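Local coordinates for N-acetylmuramoyl-L-alanine amidase domain-containing protein SAOUHSC_02979 (Staphylococcus aureus, PDB 5T1Q) that probably cleaves bonds of the bacterial cell wall as a secreted amidase, this chain holding its glucosaminidase-family and CHAP domains, at residues Thr60-Phe63 against Val64-Ile67; Pro193-Ala196 against Lys197-Ser201; Gln207-Gln210 against Phe211-Glu214. All coordinates share one frame; numbering follows the deposited sequence.

Contact 1 (Thr60-Phe63 against Val64-Ile67)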
ATOM      1  N   THR A  60      -1.612  -1.329 -12.837  1.00 37.80           N
ATOM      2  CA  THR A  60      -0.192  -1.628 -12.621  1.00 36.50           C
ATOM      3  C   THR A  60       0.486  -2.035 -13.929  1.00 37.90           C
ATOM      4  O   THR A  60       1.590  -1.581 -14.223  1.00 37.25           O
ATOM      5  CB  THR A  60       0.024  -2.707 -11.521  1.00 34.45           C
ATOM      6  OG1 THR A  60      -0.549  -2.265 -10.277  1.00 32.21           O
ATOM      7  CG2 THR A  60       1.500  -2.985 -11.309  1.00 33.79           C
ATOM      8  N   ARG A  61      -0.184  -2.881 -14.712  1.00 39.94           N
ATOM      9  CA  ARG A  61       0.343  -3.323 -16.017  1.00 40.97           C
ATOM     10  C   ARG A  61       0.577  -2.124 -16.942  1.00 41.40           C
ATOM     11  O   ARG A  61       1.637  -2.003 -17.547  1.00 42.05           O
ATOM     12  CB  ARG A  61      -0.629  -4.295 -16.682  1.00 42.67           C
ATOM     13  CG  ARG A  61      -0.701  -5.687 -16.055  1.00 43.36           C
ATOM     14  CD  ARG A  61      -2.022  -6.354 -16.425  1.00 44.80           C
ATOM     15  NE  ARG A  61      -1.964  -7.813 -16.485  1.00 46.44           N
ATOM     16  CZ  ARG A  61      -1.945  -8.641 -15.441  1.00 46.57           C
ATOM     17  NH1 ARG A  61      -1.921  -9.956 -15.659  1.00 47.05           N
ATOM     18  NH2 ARG A  61      -1.934  -8.180 -14.188  1.00 45.93           N
ATOM     19  N   GLN A  62      -0.411  -1.239 -17.044  1.00 40.91           N
ATOM     20  CA  GLN A  62      -0.280  -0.046 -17.881  1.00 42.40           C
ATOM     21  C   GLN A  62       0.770   0.938 -17.318  1.00 39.70           C
ATOM     22  O   GLN A  62       1.483   1.584 -18.078  1.00 38.79           O
ATOM     23  CB  GLN A  62      -1.637   0.639 -18.068  1.00 45.12           C
ATOM     24  CG  GLN A  62      -2.666  -0.225 -18.793  1.00 48.15           C
ATOM     25  CD  GLN A  62      -2.246  -0.589 -20.215  1.00 52.75           C
ATOM     26  OE1 GLN A  62      -1.740   0.252 -20.973  1.00 55.19           O
ATOM     27  NE2 GLN A  62      -2.471  -1.841 -20.589  1.00 54.55           N
ATOM     28  N   PHE A  63       0.870   1.035 -15.995  1.00 36.80           N
ATOM     29  CA  PHE A  63       1.872   1.904 -15.374  1.00 35.86           C
ATOM     30  C   PHE A  63       3.285   1.394 -15.695  1.00 35.85           C
ATOM     31  O   PHE A  63       4.189   2.181 -15.957  1.00 36.87           O
ATOM     32  CB  PHE A  63       1.643   1.986 -13.864  1.00 34.19           C
ATOM     33  CG  PHE A  63       2.695   2.753 -13.131  1.00 33.15           C
ATOM     34  CD1 PHE A  63       2.688   4.146 -13.137  1.00 33.93           C
ATOM     35  CD2 PHE A  63       3.689   2.089 -12.417  1.00 31.90           C
ATOM     36  CE1 PHE A  63       3.658   4.861 -12.445  1.00 33.26           C
ATOM     37  CE2 PHE A  63       4.661   2.801 -11.723  1.00 31.42           C
ATOM     38  CZ  PHE A  63       4.646   4.187 -11.740  1.00 31.98           C
ATOM     39  N   VAL A  64       3.464   0.078 -15.675  1.00 35.57           N
ATOM     40  CA  VAL A  64       4.743  -0.520 -16.025  1.00 36.56           C
ATOM     41  C   VAL A  64       5.118  -0.136 -17.462  1.00 38.75           C
ATOM     42  O   VAL A  64       6.262   0.235 -17.720  1.00 38.14           O
ATOM     43  CB  VAL A  64       4.725  -2.059 -15.856  1.00 36.46           C
ATOM     44  CG1 VAL A  64       5.944  -2.702 -16.501  1.00 37.74           C
ATOM     45  CG2 VAL A  64       4.662  -2.433 -14.382  1.00 35.38           C
ATOM     46  N   LYS A  65       4.152  -0.204 -18.384  1.00 40.56           N
ATOM     47  CA  LYS A  65       4.416   0.150 -19.789  1.00 43.70           C
ATOM     48  C   LYS A  65       4.723   1.631 -19.977  1.00 43.52           C
ATOM     49  O   LYS A  65       5.468   1.989 -20.875  1.00 45.08           O
ATOM     50  CB  LYS A  65       3.240  -0.220 -20.690  1.00 45.85           C
ATOM     51  CG  LYS A  65       2.969  -1.707 -20.823  1.00 47.20           C
ATOM     52  CD  LYS A  65       1.764  -1.913 -21.733  1.00 50.12           C
ATOM     53  CE  LYS A  65       1.361  -3.367 -21.867  1.00 51.62           C
ATOM     54  NZ  LYS A  65       0.182  -3.515 -22.779  1.00 54.62           N
ATOM     55  N   SER A  66       4.151   2.484 -19.132  1.00 42.92           N
ATOM     56  CA  SER A  66       4.387   3.928 -19.227  1.00 44.31           C
ATOM     57  C   SER A  66       5.821   4.326 -18.863  1.00 44.25           C
ATOM     58  O   SER A  66       6.251   5.414 -19.232  1.00 46.57           O
ATOM     59  CB  SER A  66       3.433   4.713 -18.319  1.00 43.33           C
ATOM     60  OG  SER A  66       3.785   4.562 -16.949  1.00 40.38           O
ATOM     61  N   ILE A  67       6.546   3.466 -18.135  1.00 43.03           N
ATOM     62  CA  ILE A  67       7.925   3.780 -17.711  1.00 42.69           C
ATOM     63  C   ILE A  67       8.977   2.685 -17.926  1.00 42.42           C
ATOM     64  O   ILE A  67      10.148   2.911 -17.621  1.00 42.45           O
ATOM     65  CB  ILE A  67       7.974   4.185 -16.214  1.00 41.14           C
ATOM     66  CG1 ILE A  67       7.601   3.005 -15.305  1.00 39.34           C
ATOM     67  CG2 ILE A  67       7.079   5.389 -15.960  1.00 41.50           C
ATOM     68  CD1 ILE A  67       7.751   3.299 -13.835  1.00 37.86           C
TER
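Phe63 and Ser66 meet on the early turns of the alpha-helix 58-78, where the i-to-i+3 and i-to-i+4 spacing brings side chains of successive turns together and lays one face of the helix on helix 82-93. The backbone bonds come first. Val64 N donates to Thr60 O at 2.9 Å, and the same repeat links Lys65 N to Arg61 O and Ser66 N to Gln62 O.

A second kind of bond joins side chain to backbone. Ser66 OG stands between its own backbone N and carbonyl carbon (chi1 73°), which turns the hydroxyl back along the helix to donate a hydrogen bond to Phe63 O at 2.6 Å. The donor meets this oxygen from the side, with a C=O...OG angle of 124°. Ile67 N reaches the same Phe63 O only weakly.

Apolar contact covers the buried face. The Phe63 ring swings away from its backbone N, and the outer part of the ring comes up to the end of the Ile67 side chain, CE2 lying 3.8 Å from Ile67 CD1. Phe63 and Ile67 both rest on Ala89 of helix 82-93, while Val64 packs on Ile90 of that helix.

On the more polar side, the Gln62 chain, bent at chi2, crosses the extended Lys65 at a slant, with Gln62 NE2 3.8 Å from Lys65 NZ. Both also approach Glu223, with which Lys65 makes a long, weak ion pair. Arg61 is salt-bridged to Asp56. Within the helix, Val64 CG2 lies over the preceding turn, 3.2 Å from Thr60 O.

Contact 2 (Pro193-Ala196 against Lys197-Ser201)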
ATOM      1  N   PRO A 193       8.943  -2.298   7.699  1.00 36.16           N
ATOM      2  CA  PRO A 193       9.821  -3.449   7.929  1.00 36.99           C
ATOM      3  C   PRO A 193       9.643  -4.594   6.932  1.00 35.98           C
ATOM      4  O   PRO A 193      10.411  -5.551   6.976  1.00 35.32           O
ATOM      5  CB  PRO A 193       9.445  -3.892   9.348  1.00 38.39           C
ATOM      6  CG  PRO A 193       8.014  -3.517   9.479  1.00 37.94           C
ATOM      7  CD  PRO A 193       7.824  -2.266   8.664  1.00 36.92           C
ATOM      8  N   ASN A 194       8.634  -4.505   6.059  1.00 34.00           N
ATOM      9  CA  ASN A 194       8.423  -5.517   5.025  1.00 32.98           C
ATOM     10  C   ASN A 194       8.796  -4.965   3.659  1.00 31.16           C
ATOM     11  O   ASN A 194       8.434  -5.551   2.649  1.00 30.16           O
ATOM     12  CB  ASN A 194       6.953  -5.960   4.995  1.00 33.22           C
ATOM     13  CG  ASN A 194       6.516  -6.656   6.265  1.00 34.21           C
ATOM     14  OD1 ASN A 194       5.454  -6.356   6.803  1.00 35.14           O
ATOM     15  ND2 ASN A 194       7.314  -7.595   6.739  1.00 35.24           N
ATOM     16  N   TYR A 195       9.553  -3.869   3.625  1.00 30.30           N
ATOM     17  CA  TYR A 195       9.870  -3.216   2.355  1.00 29.86           C
ATOM     18  C   TYR A 195      10.496  -4.164   1.313  1.00 30.22           C
ATOM     19  O   TYR A 195       9.995  -4.257   0.177  1.00 28.92           O
ATOM     20  CB  TYR A 195      10.762  -1.992   2.588  1.00 29.95           C
ATOM     21  CG  TYR A 195      10.702  -0.970   1.468  1.00 28.76           C
ATOM     22  CD1 TYR A 195       9.569  -0.181   1.290  1.00 27.54           C
ATOM     23  CD2 TYR A 195      11.794  -0.746   0.634  1.00 28.89           C
ATOM     24  CE1 TYR A 195       9.503   0.769   0.283  1.00 27.19           C
ATOM     25  CE2 TYR A 195      11.737   0.201  -0.383  1.00 28.45           C
ATOM     26  CZ  TYR A 195      10.597   0.960  -0.555  1.00 28.00           C
ATOM     27  OH  TYR A 195      10.553   1.909  -1.564  1.00 27.78           O
ATOM     28  N   ALA A 196      11.532  -4.906   1.710  1.00 30.03           N
ATOM     29  CA  ALA A 196      12.222  -5.819   0.786  1.00 30.67           C
ATOM     30  C   ALA A 196      11.301  -6.908   0.254  1.00 30.61           C
ATOM     31  O   ALA A 196      11.259  -7.151  -0.956  1.00 30.20           O
ATOM     32  CB  ALA A 196      13.444  -6.449   1.448  1.00 31.89           C
ATOM     33  N   LYS A 197      10.560  -7.562   1.144  1.00 31.60           N
ATOM     34  CA  LYS A 197       9.643  -8.617   0.715  1.00 33.23           C
ATOM     35  C   LYS A 197       8.551  -8.086  -0.221  1.00 31.18           C
ATOM     36  O   LYS A 197       8.104  -8.793  -1.118  1.00 29.72           O
ATOM     37  CB  LYS A 197       9.059  -9.396   1.898  1.00 36.35           C
ATOM     38  CG  LYS A 197      10.103 -10.245   2.631  1.00 40.11           C
ATOM     39  CD  LYS A 197       9.509 -11.471   3.309  1.00 43.75           C
ATOM     40  CE  LYS A 197       8.426 -11.145   4.334  1.00 46.20           C
ATOM     41  NZ  LYS A 197       8.949 -10.441   5.537  1.00 49.03           N
ATOM     42  N   LYS A 198       8.139  -6.838  -0.012  1.00 29.61           N
ATOM     43  CA  LYS A 198       7.164  -6.209  -0.890  1.00 28.38           C
ATOM     44  C   LYS A 198       7.755  -5.977  -2.282  1.00 27.48           C
ATOM     45  O   LYS A 198       7.118  -6.305  -3.285  1.00 27.41           O
ATOM     46  CB  LYS A 198       6.651  -4.897  -0.292  1.00 28.58           C
ATOM     47  CG  LYS A 198       5.698  -5.094   0.879  1.00 29.47           C
ATOM     48  CD  LYS A 198       5.274  -3.754   1.454  1.00 30.15           C
ATOM     49  CE  LYS A 198       4.233  -3.916   2.543  1.00 30.87           C
ATOM     50  NZ  LYS A 198       3.737  -2.588   2.986  1.00 31.07           N
ATOM     51  N   LEU A 199       8.967  -5.423  -2.352  1.00 26.83           N
ATOM     52  CA  LEU A 199       9.605  -5.192  -3.646  1.00 26.69           C
ATOM     53  C   LEU A 199       9.813  -6.509  -4.394  1.00 27.19           C
ATOM     54  O   LEU A 199       9.524  -6.597  -5.585  1.00 27.19           O
ATOM     55  CB  LEU A 199      10.937  -4.446  -3.501  1.00 26.94           C
ATOM     56  CG  LEU A 199      10.899  -2.994  -3.024  1.00 26.09           C
ATOM     57  CD1 LEU A 199      12.311  -2.434  -2.984  1.00 27.39           C
ATOM     58  CD2 LEU A 199      10.027  -2.123  -3.916  1.00 25.64           C
ATOM     59  N   ASN A 200      10.291  -7.528  -3.686  1.00 27.51           N
ATOM     60  CA  ASN A 200      10.521  -8.841  -4.275  1.00 28.81           C
ATOM     61  C   ASN A 200       9.226  -9.390  -4.860  1.00 28.96           C
ATOM     62  O   ASN A 200       9.222  -9.898  -5.973  1.00 29.21           O
ATOM     63  CB  ASN A 200      11.133  -9.809  -3.243  1.00 29.33           C
ATOM     64  CG  ASN A 200      12.527  -9.374  -2.791  1.00 30.15           C
ATOM     65  OD1 ASN A 200      13.198  -8.588  -3.464  1.00 29.98           O
ATOM     66  ND2 ASN A 200      12.964  -9.881  -1.648  1.00 30.83           N
ATOM     67  N   SER A 201       8.125  -9.235  -4.126  1.00 28.69           N
ATOM     68  CA  SER A 201       6.819  -9.688  -4.601  1.00 29.71           C
ATOM     69  C   SER A 201       6.418  -8.997  -5.909  1.00 29.99           C
ATOM     70  O   SER A 201       5.884  -9.635  -6.814  1.00 31.08           O
ATOM     71  CB  SER A 201       5.749  -9.423  -3.546  1.00 30.11           C
ATOM     72  OG  SER A 201       4.478  -9.839  -4.015  1.00 31.97           O
TER
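Asn194 O accepts a hydrogen bond from Lys198 N at 3.0 Å and so starts the i-to-i+4 bonding of the alpha-helix 195-205, with Asn194 itself at the N-cap position, although its side chain makes no capping bond; Leu199 N to Tyr195 O and Asn200 N to Ala196 O, the latter at 2.9 Å, carry the pattern through the first turns of this helix in the glucosaminidase-family part of the chain.

Among the side chains, Tyr195 and Leu199 make the apolar contact one turn apart. Leu199 CG lies over one face of the phenol ring, and its CD1 comes near the rim, 3.7 Å from Tyr195 CE2. With CG anti to the backbone N (chi1 -157°), the ring projects towards helix 82-93, where its hydroxyl is hydrogen-bonded to Glu92 and Gln88. Leu199 packs against Gln88 and Leu91 of the same helix and also reaches Thr182 and Leu185 of helix 178-185, so it touches both neighbouring helices from helix 195-205.

The two lysines behave differently. Lys198 runs out extended, its CG passing 3.3 Å from Asn194 O and its CE lying near Asn194 CB, before NZ forms a salt bridge with Asp192, just ahead of the helix. Asp192 also accepts a hydrogen bond from Asn194 N, which ties the chain entering the helix to its first turn. Lys197 instead folds back at its outer torsions, bringing NZ to 3.5 Å from Asn194 ND2; these are two donors and do not bond.

Asn200 OD1 is hydrogen-bonded to Thr182 OG1, while Asn200 CG sits 3.1 Å from Ala196 O.

Contact 3 (Gln207-Gln210 against Phe211-Glu214); sequences QLTQ and FDDE
A Schellman motif closes the helix 195-205, with Gln207 as its C-prime residue at positive phi, and the chain passes at once into a short 3-10 turn in which Gln210 and Phe211 pack side by side. The turn bonds are of the i-to-i+3 kind: Asp212 N donates to Thr209 O at 2.8 Å, and Phe211 N points to Leu208 O, although the place of this nitrogen is less sure.

Gln210 and Phe211 make a CH-pi interaction. Gln210 CG sits over the centre of the Phe211 ring, 3.7 Å from its centroid and 8° off the ring normal. Beyond CG the glutamine is extended, and its amide leaves the ring past CZ, Gln210 CD 4.0 Å from Phe211 CZ, with the two planes 20° apart. That path leads NE2 back to the end of the helix, where it donates to Gln207 O at 3.0 Å. Ser225 OG is a second partner of NE2, so the amide joins the helix end to helix 222-225.

Leu208 meets the ring at its outer side, CD2 lying 4.2 Å from Phe211 CE2. Both side chains rest on Ile86 of helix 82-93, and Phe211 further touches Ala68 of helix 58-78, so the turn packs on both helices.

Asp212 OD2 is hydrogen-bonded to Ser83 OG and lies 3.9 Å from Thr209 CG2.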
ATOM      1  N   GLN A 207       7.226  -9.711 -13.453  1.00 36.01           N
ATOM      2  CA  GLN A 207       8.335 -10.146 -14.302  1.00 37.41           C
ATOM      3  C   GLN A 207       9.220  -8.975 -14.725  1.00 37.46           C
ATOM      4  O   GLN A 207       9.571  -8.818 -15.909  1.00 36.58           O
ATOM      5  CB  GLN A 207       7.796 -10.880 -15.534  1.00 40.46           C
ATOM      6  CG  GLN A 207       6.959 -12.116 -15.239  1.00 42.45           C
ATOM      7  CD  GLN A 207       7.749 -13.307 -14.702  1.00 44.27           C
ATOM      8  OE1 GLN A 207       8.929 -13.476 -14.983  1.00 46.42           O
ATOM      9  NE2 GLN A 207       7.069 -14.162 -13.956  1.00 45.90           N
ATOM     10  N   LEU A 208       9.603  -8.166 -13.741  1.00 36.20           N
ATOM     11  CA  LEU A 208      10.371  -6.969 -14.011  1.00 35.92           C
ATOM     12  C   LEU A 208      11.852  -7.192 -14.366  1.00 38.10           C
ATOM     13  O   LEU A 208      12.507  -6.250 -14.835  1.00 39.01           O
ATOM     14  CB  LEU A 208      10.230  -5.993 -12.843  1.00 34.67           C
ATOM     15  CG  LEU A 208       8.796  -5.616 -12.444  1.00 33.70           C
ATOM     16  CD1 LEU A 208       8.813  -4.633 -11.275  1.00 32.40           C
ATOM     17  CD2 LEU A 208       8.024  -5.032 -13.620  1.00 34.29           C
ATOM     18  N   THR A 209      12.393  -8.396 -14.154  1.00 38.46           N
ATOM     19  CA  THR A 209      13.788  -8.665 -14.536  1.00 39.70           C
ATOM     20  C   THR A 209      13.967  -8.623 -16.056  1.00 40.56           C
ATOM     21  O   THR A 209      15.070  -8.405 -16.550  1.00 41.40           O
ATOM     22  CB  THR A 209      14.294 -10.033 -14.045  1.00 41.13           C
ATOM     23  OG1 THR A 209      13.424 -11.066 -14.528  1.00 43.32           O
ATOM     24  CG2 THR A 209      14.347 -10.075 -12.526  1.00 40.89           C
ATOM     25  N   GLN A 210      12.880  -8.814 -16.795  1.00 40.40           N
ATOM     26  CA  GLN A 210      12.951  -8.786 -18.249  1.00 42.31           C
ATOM     27  C   GLN A 210      13.394  -7.400 -18.766  1.00 43.49           C
ATOM     28  O   GLN A 210      13.632  -7.238 -19.960  1.00 45.51           O
ATOM     29  CB  GLN A 210      11.612  -9.202 -18.877  1.00 41.84           C
ATOM     30  CG  GLN A 210      10.541  -8.119 -18.905  1.00 40.60           C
ATOM     31  CD  GLN A 210       9.216  -8.631 -19.443  1.00 40.56           C
ATOM     32  OE1 GLN A 210       8.866  -8.371 -20.599  1.00 41.69           O
ATOM     33  NE2 GLN A 210       8.495  -9.400 -18.625  1.00 38.73           N
ATOM     34  N   PHE A 211      13.493  -6.418 -17.862  1.00 43.05           N
ATOM     35  CA  PHE A 211      13.948  -5.065 -18.210  1.00 43.69           C
ATOM     36  C   PHE A 211      15.362  -4.767 -17.679  1.00 44.41           C
ATOM     37  O   PHE A 211      15.840  -3.634 -17.788  1.00 44.09           O
ATOM     38  CB  PHE A 211      12.958  -4.019 -17.678  1.00 41.62           C
ATOM     39  CG  PHE A 211      11.536  -4.251 -18.121  1.00 42.03           C
ATOM     40  CD1 PHE A 211      11.176  -4.087 -19.458  1.00 43.62           C
ATOM     41  CD2 PHE A 211      10.556  -4.628 -17.207  1.00 40.23           C
ATOM     42  CE1 PHE A 211       9.873  -4.300 -19.871  1.00 43.60           C
ATOM     43  CE2 PHE A 211       9.248  -4.834 -17.615  1.00 40.89           C
ATOM     44  CZ  PHE A 211       8.907  -4.673 -18.948  1.00 42.35           C
ATOM     45  N   ASP A 212      16.020  -5.777 -17.108  1.00 45.31           N
ATOM     46  CA  ASP A 212      17.365  -5.622 -16.556  1.00 48.06           C
ATOM     47  C   ASP A 212      18.471  -5.904 -17.574  1.00 51.35           C
ATOM     48  O   ASP A 212      19.590  -5.460 -17.386  1.00 51.85           O
ATOM     49  CB  ASP A 212      17.564  -6.546 -15.339  1.00 47.42           C
ATOM     50  CG  ASP A 212      16.773  -6.103 -14.117  1.00 46.26           C
ATOM     51  OD1 ASP A 212      16.345  -4.929 -14.066  1.00 46.57           O
ATOM     52  OD2 ASP A 212      16.605  -6.927 -13.187  1.00 45.94           O
ATOM     53  N   ASP A 213      18.149  -6.630 -18.641  1.00 54.93           N
ATOM     54  CA  ASP A 213      19.133  -7.012 -19.649  1.00 59.03           C
ATOM     55  C   ASP A 213      19.403  -5.918 -20.681  1.00 61.57           C
ATOM     56  O   ASP A 213      18.681  -4.918 -20.759  1.00 59.47           O
ATOM     57  CB  ASP A 213      18.686  -8.316 -20.329  1.00 61.76           C
ATOM     58  CG  ASP A 213      18.629  -9.492 -19.358  1.00 62.53           C
ATOM     59  OD1 ASP A 213      19.315  -9.452 -18.313  1.00 65.00           O
ATOM     60  OD2 ASP A 213      17.917 -10.471 -19.651  1.00 64.72           O
ATOM     61  N   GLU A 214      20.448  -6.154 -21.481  1.00 65.76           N
ATOM     62  CA  GLU A 214      20.936  -5.215 -22.498  1.00 68.18           C
ATOM     63  C   GLU A 214      19.858  -4.795 -23.486  1.00 68.07           C
ATOM     64  O   GLU A 214      19.592  -3.604 -23.651  1.00 66.19           O
ATOM     65  CB  GLU A 214      22.133  -5.820 -23.259  1.00 73.22           C
ATOM     66  CG  GLU A 214      23.408  -6.019 -22.432  1.00 75.09           C
ATOM     67  CD  GLU A 214      23.248  -6.956 -21.232  1.00 75.21           C
ATOM     68  OE1 GLU A 214      22.287  -7.768 -21.206  1.00 72.71           O
ATOM     69  OE2 GLU A 214      24.095  -6.876 -20.308  1.00 76.69           O
TER

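How the contacts relate
Contacts 1, 2 and 3 follow one another along the chain, on helix 58-78, on helix 195-205 and in the turn just after it. The centres of contacts 1 and 2 lie about 20 Å apart. Between the centres of contacts 2 and 3 the distance is about 18 Å. For contacts 1 and 3 it is about 14 Å between centres. Only the last pair touches: Val64 CG1 lies 4.1 Å from Phe211 CE2, so residues far apart in sequence meet in one apolar patch. Together they show local i-to-i+3 and i-to-i+4 contacts, each between adjoining segments of the chain, on two helices and a following turn that meet a common neighbour, helix 82-93.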